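Local coordinates for protein decaprenyl diphosphate synthase (Rhodobacter capsulatus, PDB 3MZV) that probably elongates farnesyl diphosphate with successive isopentenyl diphosphate units, using magnesium, to make the long all-trans prenyl chain of isoprenoid quinones, at residues Y208-V219 with T294-A305; E258-R266 with D277-H288. All coordinates share one frame; numbering follows the deposited sequence.

Contact 1. Residues Y208-V219 with T294-A305; sequences YGDALGIAFQIV and TRLAAIGWTDTA
T302, whose CG2 meets A215 CB at 3.6 Å, also anchors the polar end of its side chain within its own helix: T302 OG1 donates a 2.6 Å hydrogen bond to I299 O, a carbonyl that takes the backbone N-H of D303 as well. With OG1 set between the backbone N and the carbonyl carbon (chi1 65°), the hydroxyl folds back onto the helix and the methyl faces helix 199-224. No hydrogen bond crosses the contact, which is close packing of two nearly antiparallel helices; the axes of the two segments approach to 7.8 Å.

Small residues permit that approach. A211 CB lies 3.6 Å from A305 CB and also reaches the backbone of W301, while A215 CB rests near A298 O. Between these alanines, W301 enters as a knob in a hole formed by A211, I214, A215 and I218. I214 CG2 stands over the five-membered ring, 3.4 Å from its centroid and 7° off the normal, a well-aimed CH-pi contact; I214 CD1 covers the six-membered ring, and A211 CB comes to the edge. In the reciprocal knob, I218 sits among T294, A297, A298 and W301. Its CG2 presses tightly on T294 CG2 at 3.4 Å, and its CD1 extends to W301 CD1 at 3.6 Å. At the far end, Y208 turns its ring edge, through CD1, to A305 O, and its hydroxyl bonds to L321 O.

D210, close to the tryptophan ring, forms a salt bridge with R177 of helix 169-194. Just beyond V219, helix 199-224 leads into what is, by family resemblance, the second aspartate-rich motif, which in relatives binds diphosphate through magnesium and probably does so here. The contact itself is knobs-into-holes packing within the all-helical isoprenoid synthase fold.

Contact 2. Residues E258-R266 with D277-H288; sequences EAERAFWKR and DLEHAMALMTKH
R266 and D277 approach from opposite directions and meet end-on, each terminal nitrogen taking one carboxylate oxygen. D277 OD1, 2.9 Å from R266 NH1, lies almost in the guanidinium plane, whereas R266 NH2 reaches D277 OD2 at 2.7 Å with more tilt. This bidentate salt bridge is not coplanar, the flat groups being twisted 48° apart. A bend at chi3 turns the guanidinium to the aspartate, whose OD2 also accepts from Q274 N.

Beside it, F263 fills a hole formed by D277, H280, A281 and L284, as a knob between two consecutive helices of a splayed hairpin, their directions 140° apart. Its ring points edge-on at D277 O, 3.7 Å from CZ. L284 runs antiparallel alongside F263, W264 and E260, its CD1 meeting both aromatic rings obliquely, 3.6 Å from F263 CD2 and near W264 NE1, and its CD2 lying by E260 OE2. F263 CD2 also stands over the centre of one face of the W264 indole. W264 leans across to place CH2 3.7 Å from A281 CB, and also touches helix 247-254.

At the opposite end, the extended E260 divides its carboxylate between two partners. H288 NE2 donates a nearly straight 2.6 Å bond to the syn lone pair of E260 OE1, which lies in the imidazole plane; E260 OE2 forms a salt bridge with K287 NZ whose very short modelled length is doubtful.

Overall arrangement
Both contacts pack helices running in roughly opposed directions, nearly antiparallel in contact 1 and more splayed in contact 2, at different depths. Contact 1 lies about 12 Å from the centre of the chain, joins helices distant in sequence and is largely buried; its cohesion is apolar, and small side chains bring the axes close. Contact 2 lies about 28 Å from that centre, joins neighbouring helices and is only partly buried; its helices stand farther apart, bridged by large aromatic side chains and flanked by charged pairs at both ends. They share no helix, but helix 277-287 of contact 2 is followed directly by helix 290-308 of contact 1. Their centres are about 26 Å apart, and no atoms touch between them.

Contact 1. Residues Y208-V219 with T294-A305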
loop_
_atom_site.group_PDB
_atom_site.type_symbol
_atom_site.label_atom_id
_atom_site.label_comp_id
_atom_site.label_asym_id
_atom_site.label_seq_id
_atom_site.Cartn_x
_atom_site.Cartn_y
_atom_site.Cartn_z
ATOM N N TYR B 208 6.005 22.123 13.790
ATOM C CA TYR B 208 6.118 22.930 12.569
ATOM C C TYR B 208 5.458 22.258 11.395
ATOM O O TYR B 208 4.624 22.853 10.707
ATOM C CB TYR B 208 7.562 23.295 12.220
ATOM C CG TYR B 208 7.705 23.963 10.868
ATOM C CD1 TYR B 208 7.412 25.329 10.693
ATOM C CD2 TYR B 208 8.074 23.234 9.748
ATOM C CE1 TYR B 208 7.535 25.963 9.428
ATOM C CE2 TYR B 208 8.190 23.849 8.486
ATOM C CZ TYR B 208 7.927 25.190 8.332
ATOM O OH TYR B 208 8.057 25.728 7.082
ATOM N N GLY B 209 5.818 21.001 11.160
ATOM C CA GLY B 209 5.299 20.305 10.039
ATOM C C GLY B 209 3.806 20.070 10.131
ATOM O O GLY B 209 3.108 20.220 9.147
ATOM N N ASP B 210 3.325 19.681 11.308
ATOM C CA ASP B 210 1.897 19.456 11.553
ATOM C C ASP B 210 1.089 20.719 11.238
ATOM O O ASP B 210 0.142 20.679 10.493
ATOM C CB ASP B 210 1.690 19.048 13.028
ATOM C CG ASP B 210 0.236 18.911 13.428
ATOM O OD1 ASP B 210 -0.477 18.001 12.931
ATOM O OD2 ASP B 210 -0.199 19.719 14.281
ATOM N N ALA B 211 1.497 21.842 11.809
ATOM C CA ALA B 211 0.817 23.125 11.552
ATOM C C ALA B 211 0.864 23.547 10.066
ATOM O O ALA B 211 -0.104 24.045 9.488
ATOM C CB ALA B 211 1.421 24.236 12.466
ATOM N N LEU B 212 2.018 23.432 9.441
ATOM C CA LEU B 212 2.133 23.815 8.048
ATOM C C LEU B 212 1.226 22.955 7.185
ATOM O O LEU B 212 0.675 23.449 6.194
ATOM C CB LEU B 212 3.593 23.723 7.560
ATOM C CG LEU B 212 4.028 24.284 6.205
ATOM C CD1 LEU B 212 4.138 25.770 6.265
ATOM C CD2 LEU B 212 5.387 23.625 5.840
ATOM N N GLY B 213 1.173 21.654 7.468
ATOM C CA GLY B 213 0.367 20.734 6.659
ATOM C C GLY B 213 -1.127 21.011 6.816
ATOM O O GLY B 213 -1.867 21.018 5.830
ATOM N N ILE B 214 -1.542 21.277 8.061
ATOM C CA ILE B 214 -2.884 21.734 8.330
ATOM C C ILE B 214 -3.196 23.016 7.525
ATOM O O ILE B 214 -4.164 23.015 6.780
ATOM C CB ILE B 214 -3.139 21.941 9.795
ATOM C CG1 ILE B 214 -3.180 20.617 10.507
ATOM C CG2 ILE B 214 -4.528 22.695 9.992
ATOM C CD1 ILE B 214 -3.014 20.722 11.987
ATOM N N ALA B 215 -2.345 24.030 7.598
ATOM C CA ALA B 215 -2.513 25.248 6.809
ATOM C C ALA B 215 -2.614 24.943 5.356
ATOM O O ALA B 215 -3.442 25.488 4.653
ATOM C CB ALA B 215 -1.344 26.279 7.065
ATOM N N PHE B 216 -1.775 24.025 4.894
ATOM C CA PHE B 216 -1.699 23.738 3.487
ATOM C C PHE B 216 -3.041 23.193 2.955
ATOM O O PHE B 216 -3.535 23.618 1.931
ATOM C CB PHE B 216 -0.583 22.686 3.335
ATOM C CG PHE B 216 -0.277 22.307 1.947
ATOM C CD1 PHE B 216 0.698 22.984 1.241
ATOM C CD2 PHE B 216 -0.889 21.184 1.377
ATOM C CE1 PHE B 216 1.041 22.577 -0.060
ATOM C CE2 PHE B 216 -0.560 20.775 0.069
ATOM C CZ PHE B 216 0.405 21.456 -0.638
ATOM N N GLN B 217 -3.636 22.273 3.687
ATOM C CA GLN B 217 -4.914 21.694 3.298
ATOM C C GLN B 217 -6.058 22.715 3.428
ATOM O O GLN B 217 -6.915 22.760 2.578
ATOM C CB GLN B 217 -5.270 20.492 4.114
ATOM C CG GLN B 217 -6.534 19.821 3.630
ATOM C CD GLN B 217 -6.407 19.307 2.227
ATOM O OE1 GLN B 217 -7.189 19.653 1.323
ATOM N NE2 GLN B 217 -5.388 18.510 2.019
ATOM N N ILE B 218 -6.089 23.478 4.516
ATOM C CA ILE B 218 -7.114 24.509 4.643
ATOM C C ILE B 218 -7.059 25.489 3.491
ATOM O O ILE B 218 -8.111 25.854 2.931
ATOM C CB ILE B 218 -7.031 25.274 6.019
ATOM C CG1 ILE B 218 -7.223 24.300 7.175
ATOM C CG2 ILE B 218 -8.110 26.408 6.020
ATOM C CD1 ILE B 218 -7.049 24.874 8.644
ATOM N N VAL B 219 -5.862 25.880 3.066
ATOM C CA VAL B 219 -5.715 26.764 1.901
ATOM C C VAL B 219 -6.337 26.117 0.632
ATOM O O VAL B 219 -7.088 26.725 -0.061
ATOM C CB VAL B 219 -4.247 27.178 1.611
ATOM C CG1 VAL B 219 -4.078 27.775 0.177
ATOM C CG2 VAL B 219 -3.779 28.212 2.631
ATOM N N THR B 294 -12.478 30.655 7.290
ATOM C CA THR B 294 -11.548 29.584 6.899
ATOM C C THR B 294 -10.184 30.187 6.595
ATOM O O THR B 294 -9.184 29.601 6.936
ATOM C CB THR B 294 -12.123 28.817 5.690
ATOM O OG1 THR B 294 -13.416 28.305 6.049
ATOM C CG2 THR B 294 -11.182 27.702 5.212
ATOM N N ARG B 295 -10.150 31.351 5.960
ATOM C CA ARG B 295 -8.899 32.075 5.728
ATOM C C ARG B 295 -8.162 32.295 7.053
ATOM O O ARG B 295 -6.972 32.013 7.180
ATOM C CB ARG B 295 -9.156 33.389 5.022
ATOM C CG ARG B 295 -7.907 34.047 4.507
ATOM C CD ARG B 295 -8.230 35.381 3.923
ATOM N NE ARG B 295 -8.204 36.415 4.955
ATOM C CZ ARG B 295 -7.102 36.997 5.430
ATOM N NH1 ARG B 295 -7.217 37.934 6.353
ATOM N NH2 ARG B 295 -5.884 36.682 4.982
ATOM N N LEU B 296 -8.873 32.832 8.052
ATOM C CA LEU B 296 -8.301 32.996 9.377
ATOM C C LEU B 296 -7.760 31.710 9.988
ATOM O O LEU B 296 -6.722 31.738 10.618
ATOM C CB LEU B 296 -9.323 33.610 10.366
ATOM C CG LEU B 296 -9.762 35.053 10.113
ATOM C CD1 LEU B 296 -10.695 35.498 11.265
ATOM C CD2 LEU B 296 -8.599 35.948 10.014
ATOM N N ALA B 297 -8.458 30.583 9.826
ATOM C CA ALA B 297 -8.008 29.309 10.391
ATOM C C ALA B 297 -6.653 28.958 9.765
ATOM O O ALA B 297 -5.693 28.609 10.468
ATOM C CB ALA B 297 -9.024 28.182 10.110
ATOM N N ALA B 298 -6.574 29.111 8.445
ATOM C CA ALA B 298 -5.313 28.835 7.720
ATOM C C ALA B 298 -4.144 29.715 8.170
ATOM O O ALA B 298 -3.050 29.205 8.428
ATOM C CB ALA B 298 -5.543 28.966 6.193
ATOM N N ILE B 299 -4.347 31.033 8.242
ATOM C CA ILE B 299 -3.257 31.907 8.603
ATOM C C ILE B 299 -2.907 31.731 10.102
ATOM O O ILE B 299 -1.734 31.831 10.487
ATOM C CB ILE B 299 -3.447 33.353 8.146
ATOM C CG1 ILE B 299 -4.550 34.039 8.951
ATOM C CG2 ILE B 299 -3.708 33.431 6.612
ATOM C CD1 ILE B 299 -4.716 35.534 8.614
ATOM N N GLY B 300 -3.890 31.343 10.908
ATOM C CA GLY B 300 -3.670 30.998 12.320
ATOM C C GLY B 300 -2.728 29.808 12.479
ATOM O O GLY B 300 -1.804 29.833 13.308
ATOM N N TRP B 301 -2.947 28.771 11.657
ATOM C CA TRP B 301 -2.099 27.593 11.708
ATOM C C TRP B 301 -0.669 27.966 11.291
ATOM O O TRP B 301 0.270 27.380 11.814
ATOM C CB TRP B 301 -2.710 26.421 10.881
ATOM C CG TRP B 301 -3.724 25.651 11.707
ATOM C CD1 TRP B 301 -5.103 25.655 11.596
ATOM C CD2 TRP B 301 -3.425 24.790 12.787
ATOM N NE1 TRP B 301 -5.658 24.829 12.548
ATOM C CE2 TRP B 301 -4.658 24.311 13.310
ATOM C CE3 TRP B 301 -2.232 24.404 13.405
ATOM C CZ2 TRP B 301 -4.722 23.404 14.385
ATOM C CZ3 TRP B 301 -2.306 23.529 14.477
ATOM C CH2 TRP B 301 -3.539 23.039 14.950
ATOM N N THR B 302 -0.492 28.927 10.376
ATOM C CA THR B 302 0.879 29.329 10.002
ATOM C C THR B 302 1.529 30.072 11.165
ATOM O O THR B 302 2.735 29.992 11.354
ATOM C CB THR B 302 0.969 30.166 8.732
ATOM O OG1 THR B 302 0.327 31.406 8.941
ATOM C CG2 THR B 302 0.379 29.428 7.513
ATOM N N ASP B 303 0.741 30.792 11.971
ATOM C CA ASP B 303 1.283 31.370 13.213
ATOM C C ASP B 303 1.802 30.303 14.147
ATOM O O ASP B 303 2.886 30.430 14.704
ATOM C CB ASP B 303 0.242 32.170 13.982
ATOM C CG ASP B 303 0.813 32.825 15.235
ATOM O OD1 ASP B 303 1.670 33.701 15.090
ATOM O OD2 ASP B 303 0.367 32.484 16.363
ATOM N N THR B 304 0.998 29.270 14.359
ATOM C CA THR B 304 1.395 28.164 15.172
ATOM C C THR B 304 2.671 27.515 14.606
ATOM O O THR B 304 3.543 27.184 15.355
ATOM C CB THR B 304 0.257 27.126 15.305
ATOM O OG1 THR B 304 -0.891 27.784 15.867
ATOM C CG2 THR B 304 0.665 25.986 16.220
ATOM N N ALA B 305 2.775 27.358 13.301
ATOM C CA ALA B 305 3.957 26.768 12.685
ATOM C C ALA B 305 5.175 27.616 12.952
ATOM O O ALA B 305 6.214 27.119 13.404
ATOM C CB ALA B 305 3.745 26.605 11.184
#

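Contact 2. Residues E258-R266 with D277-H288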
loop_
_atom_site.group_PDB
_atom_site.type_symbol
_atom_site.label_atom_id
_atom_site.label_comp_id
_atom_site.label_asym_id
_atom_site.label_seq_id
_atom_site.Cartn_x
_atom_site.Cartn_y
_atom_site.Cartn_z
ATOM N N GLU B 258 -33.620 26.903 9.450
ATOM C CA GLU B 258 -34.360 25.760 8.942
ATOM C C GLU B 258 -34.304 25.700 7.407
ATOM O O GLU B 258 -34.073 24.659 6.844
ATOM C CB GLU B 258 -35.805 25.899 9.442
ATOM C CG GLU B 258 -36.773 24.800 9.203
ATOM C CD GLU B 258 -38.219 25.248 9.630
ATOM O OE1 GLU B 258 -38.386 25.845 10.729
ATOM O OE2 GLU B 258 -39.183 25.033 8.857
ATOM N N ALA B 259 -34.571 26.810 6.719
ATOM C CA ALA B 259 -34.586 26.758 5.225
ATOM C C ALA B 259 -33.193 26.540 4.630
ATOM O O ALA B 259 -33.041 25.855 3.608
ATOM C CB ALA B 259 -35.226 28.022 4.650
ATOM N N GLU B 260 -32.171 27.150 5.231
ATOM C CA GLU B 260 -30.791 26.926 4.771
ATOM C C GLU B 260 -30.350 25.508 4.954
ATOM O O GLU B 260 -29.675 24.964 4.076
ATOM C CB GLU B 260 -29.775 27.879 5.408
ATOM C CG GLU B 260 -29.936 29.312 4.993
ATOM C CD GLU B 260 -28.929 30.338 5.682
ATOM O OE1 GLU B 260 -28.020 29.930 6.385
ATOM O OE2 GLU B 260 -29.087 31.576 5.495
ATOM N N ARG B 261 -30.732 24.910 6.084
ATOM C CA ARG B 261 -30.408 23.521 6.366
ATOM C C ARG B 261 -30.998 22.629 5.294
ATOM O O ARG B 261 -30.352 21.679 4.866
ATOM C CB ARG B 261 -30.927 23.124 7.741
ATOM C CG ARG B 261 -30.265 21.934 8.349
ATOM C CD ARG B 261 -30.613 21.794 9.878
ATOM N NE ARG B 261 -30.921 23.071 10.547
ATOM C CZ ARG B 261 -32.126 23.448 11.017
ATOM N NH1 ARG B 261 -33.197 22.655 10.943
ATOM N NH2 ARG B 261 -32.262 24.643 11.598
ATOM N N ALA B 262 -32.228 22.916 4.859
ATOM C CA ALA B 262 -32.838 22.171 3.771
ATOM C C ALA B 262 -32.022 22.263 2.469
ATOM O O ALA B 262 -31.887 21.277 1.750
ATOM C CB ALA B 262 -34.329 22.585 3.550
ATOM N N PHE B 263 -31.486 23.434 2.164
ATOM C CA PHE B 263 -30.570 23.571 1.026
ATOM C C PHE B 263 -29.342 22.680 1.194
ATOM O O PHE B 263 -29.003 21.915 0.299
ATOM C CB PHE B 263 -30.077 24.998 0.885
ATOM C CG PHE B 263 -28.917 25.150 -0.052
ATOM C CD1 PHE B 263 -29.114 25.081 -1.428
ATOM C CD2 PHE B 263 -27.638 25.259 0.427
ATOM C CE1 PHE B 263 -28.048 25.193 -2.292
ATOM C CE2 PHE B 263 -26.555 25.401 -0.441
ATOM C CZ PHE B 263 -26.768 25.363 -1.811
ATOM N N TRP B 264 -28.688 22.783 2.333
ATOM C CA TRP B 264 -27.505 21.943 2.594
ATOM C C TRP B 264 -27.851 20.451 2.562
ATOM O O TRP B 264 -27.081 19.636 2.033
ATOM C CB TRP B 264 -26.811 22.298 3.916
ATOM C CG TRP B 264 -26.212 23.654 3.884
ATOM C CD1 TRP B 264 -26.582 24.694 4.635
ATOM C CD2 TRP B 264 -25.125 24.117 3.056
ATOM N NE1 TRP B 264 -25.845 25.804 4.326
ATOM C CE2 TRP B 264 -24.914 25.473 3.378
ATOM C CE3 TRP B 264 -24.296 23.511 2.090
ATOM C CZ2 TRP B 264 -23.940 26.242 2.770
ATOM C CZ3 TRP B 264 -23.320 24.257 1.493
ATOM C CH2 TRP B 264 -23.155 25.632 1.805
ATOM N N LYS B 265 -29.006 20.090 3.094
ATOM C CA LYS B 265 -29.469 18.717 3.068
ATOM C C LYS B 265 -29.613 18.198 1.620
ATOM O O LYS B 265 -29.141 17.074 1.277
ATOM C CB LYS B 265 -30.802 18.623 3.790
ATOM C CG LYS B 265 -31.072 17.346 4.516
ATOM C CD LYS B 265 -32.355 17.450 5.427
ATOM C CE LYS B 265 -32.166 18.458 6.626
ATOM N NZ LYS B 265 -31.877 17.769 7.957
ATOM N N ARG B 266 -30.242 19.026 0.789
ATOM C CA ARG B 266 -30.448 18.745 -0.616
ATOM C C ARG B 266 -29.140 18.498 -1.339
ATOM O O ARG B 266 -28.957 17.429 -1.918
ATOM C CB ARG B 266 -31.232 19.883 -1.323
ATOM C CG ARG B 266 -31.449 19.665 -2.795
ATOM C CD ARG B 266 -32.470 20.602 -3.375
ATOM N NE ARG B 266 -31.967 21.976 -3.470
ATOM C CZ ARG B 266 -31.133 22.414 -4.408
ATOM N NH1 ARG B 266 -30.781 23.690 -4.423
ATOM N NH2 ARG B 266 -30.661 21.581 -5.352
ATOM N N ASP B 277 -26.185 25.764 -8.020
ATOM C CA ASP B 277 -26.088 25.369 -6.614
ATOM C C ASP B 277 -24.718 25.655 -5.969
ATOM O O ASP B 277 -24.651 26.086 -4.809
ATOM C CB ASP B 277 -26.497 23.914 -6.425
ATOM C CG ASP B 277 -27.992 23.736 -6.374
ATOM O OD1 ASP B 277 -28.732 24.724 -6.142
ATOM O OD2 ASP B 277 -28.430 22.579 -6.480
ATOM N N LEU B 278 -23.619 25.457 -6.691
ATOM C CA LEU B 278 -22.334 25.920 -6.162
ATOM C C LEU B 278 -22.338 27.415 -5.805
ATOM O O LEU B 278 -21.851 27.813 -4.734
ATOM C CB LEU B 278 -21.166 25.605 -7.119
ATOM C CG LEU B 278 -19.785 26.153 -6.746
ATOM C CD1 LEU B 278 -19.298 25.638 -5.383
ATOM C CD2 LEU B 278 -18.756 25.773 -7.841
ATOM N N GLU B 279 -22.862 28.229 -6.696
ATOM C CA GLU B 279 -22.909 29.676 -6.459
ATOM C C GLU B 279 -23.834 30.005 -5.298
ATOM O O GLU B 279 -23.519 30.877 -4.500
ATOM C CB GLU B 279 -23.281 30.444 -7.704
ATOM C CG GLU B 279 -22.236 30.220 -8.851
ATOM C CD GLU B 279 -22.486 28.973 -9.740
ATOM O OE1 GLU B 279 -23.065 27.943 -9.312
ATOM O OE2 GLU B 279 -22.065 29.031 -10.922
ATOM N N HIS B 280 -24.939 29.266 -5.184
ATOM C CA HIS B 280 -25.829 29.435 -4.031
ATOM C C HIS B 280 -25.089 29.090 -2.767
ATOM O O HIS B 280 -25.247 29.771 -1.769
ATOM C CB HIS B 280 -27.081 28.569 -4.141
ATOM C CG HIS B 280 -28.028 29.002 -5.215
ATOM N ND1 HIS B 280 -28.514 30.289 -5.301
ATOM C CD2 HIS B 280 -28.617 28.310 -6.220
ATOM C CE1 HIS B 280 -29.331 30.384 -6.333
ATOM N NE2 HIS B 280 -29.420 29.198 -6.907
ATOM N N ALA B 281 -24.280 28.034 -2.785
ATOM C CA ALA B 281 -23.561 27.621 -1.580
ATOM C C ALA B 281 -22.565 28.713 -1.187
ATOM O O ALA B 281 -22.440 29.077 -0.010
ATOM C CB ALA B 281 -22.841 26.276 -1.806
ATOM N N MET B 282 -21.844 29.214 -2.184
ATOM C CA MET B 282 -20.886 30.300 -1.980
ATOM C C MET B 282 -21.586 31.546 -1.390
ATOM O O MET B 282 -21.033 32.206 -0.524
ATOM C CB MET B 282 -20.166 30.663 -3.317
ATOM C CG MET B 282 -19.086 29.634 -3.729
ATOM S SD MET B 282 -18.609 29.737 -5.529
ATOM C CE MET B 282 -17.469 28.419 -5.506
ATOM N N ALA B 283 -22.805 31.833 -1.822
ATOM C CA ALA B 283 -23.546 32.976 -1.309
ATOM C C ALA B 283 -23.869 32.792 0.177
ATOM O O ALA B 283 -23.751 33.757 0.956
ATOM C CB ALA B 283 -24.807 33.230 -2.104
ATOM N N LEU B 284 -24.223 31.572 0.585
ATOM C CA LEU B 284 -24.466 31.323 2.010
ATOM C C LEU B 284 -23.183 31.437 2.838
ATOM O O LEU B 284 -23.179 31.965 3.973
ATOM C CB LEU B 284 -25.109 29.951 2.261
ATOM C CG LEU B 284 -26.558 29.798 1.724
ATOM C CD1 LEU B 284 -27.121 28.440 2.102
ATOM C CD2 LEU B 284 -27.480 30.995 2.260
ATOM N N MET B 285 -22.083 30.905 2.285
ATOM C CA MET B 285 -20.811 31.014 2.925
ATOM C C MET B 285 -20.440 32.475 3.181
ATOM O O MET B 285 -20.046 32.821 4.309
ATOM C CB MET B 285 -19.735 30.284 2.109
ATOM C CG MET B 285 -19.940 28.831 1.998
ATOM S SD MET B 285 -18.649 28.012 0.873
ATOM C CE MET B 285 -19.124 26.365 1.311
ATOM N N THR B 286 -20.606 33.315 2.163
ATOM C CA THR B 286 -20.286 34.719 2.238
ATOM C C THR B 286 -21.173 35.448 3.270
ATOM O O THR B 286 -20.675 36.164 4.125
ATOM C CB THR B 286 -20.401 35.403 0.852
ATOM O OG1 THR B 286 -19.401 34.851 -0.009
ATOM C CG2 THR B 286 -20.143 36.911 0.967
ATOM N N LYS B 287 -22.470 35.198 3.218
ATOM C CA LYS B 287 -23.422 35.747 4.220
ATOM C C LYS B 287 -22.985 35.459 5.641
ATOM O O LYS B 287 -23.007 36.350 6.479
ATOM C CB LYS B 287 -24.817 35.145 3.940
ATOM C CG LYS B 287 -25.951 35.348 4.973
ATOM C CD LYS B 287 -27.190 34.560 4.469
ATOM C CE LYS B 287 -28.446 34.921 5.219
ATOM N NZ LYS B 287 -28.736 33.899 6.224
ATOM N N HIS B 288 -22.553 34.218 5.900
ATOM C CA HIS B 288 -22.128 33.760 7.227
ATOM C C HIS B 288 -20.643 33.961 7.599
ATOM O O HIS B 288 -20.223 33.598 8.688
ATOM C CB HIS B 288 -22.507 32.289 7.388
ATOM C CG HIS B 288 -23.970 32.065 7.468
ATOM N ND1 HIS B 288 -24.766 32.722 8.393
ATOM C CD2 HIS B 288 -24.794 31.248 6.763
ATOM C CE1 HIS B 288 -26.015 32.319 8.244
ATOM N NE2 HIS B 288 -26.059 31.421 7.270
#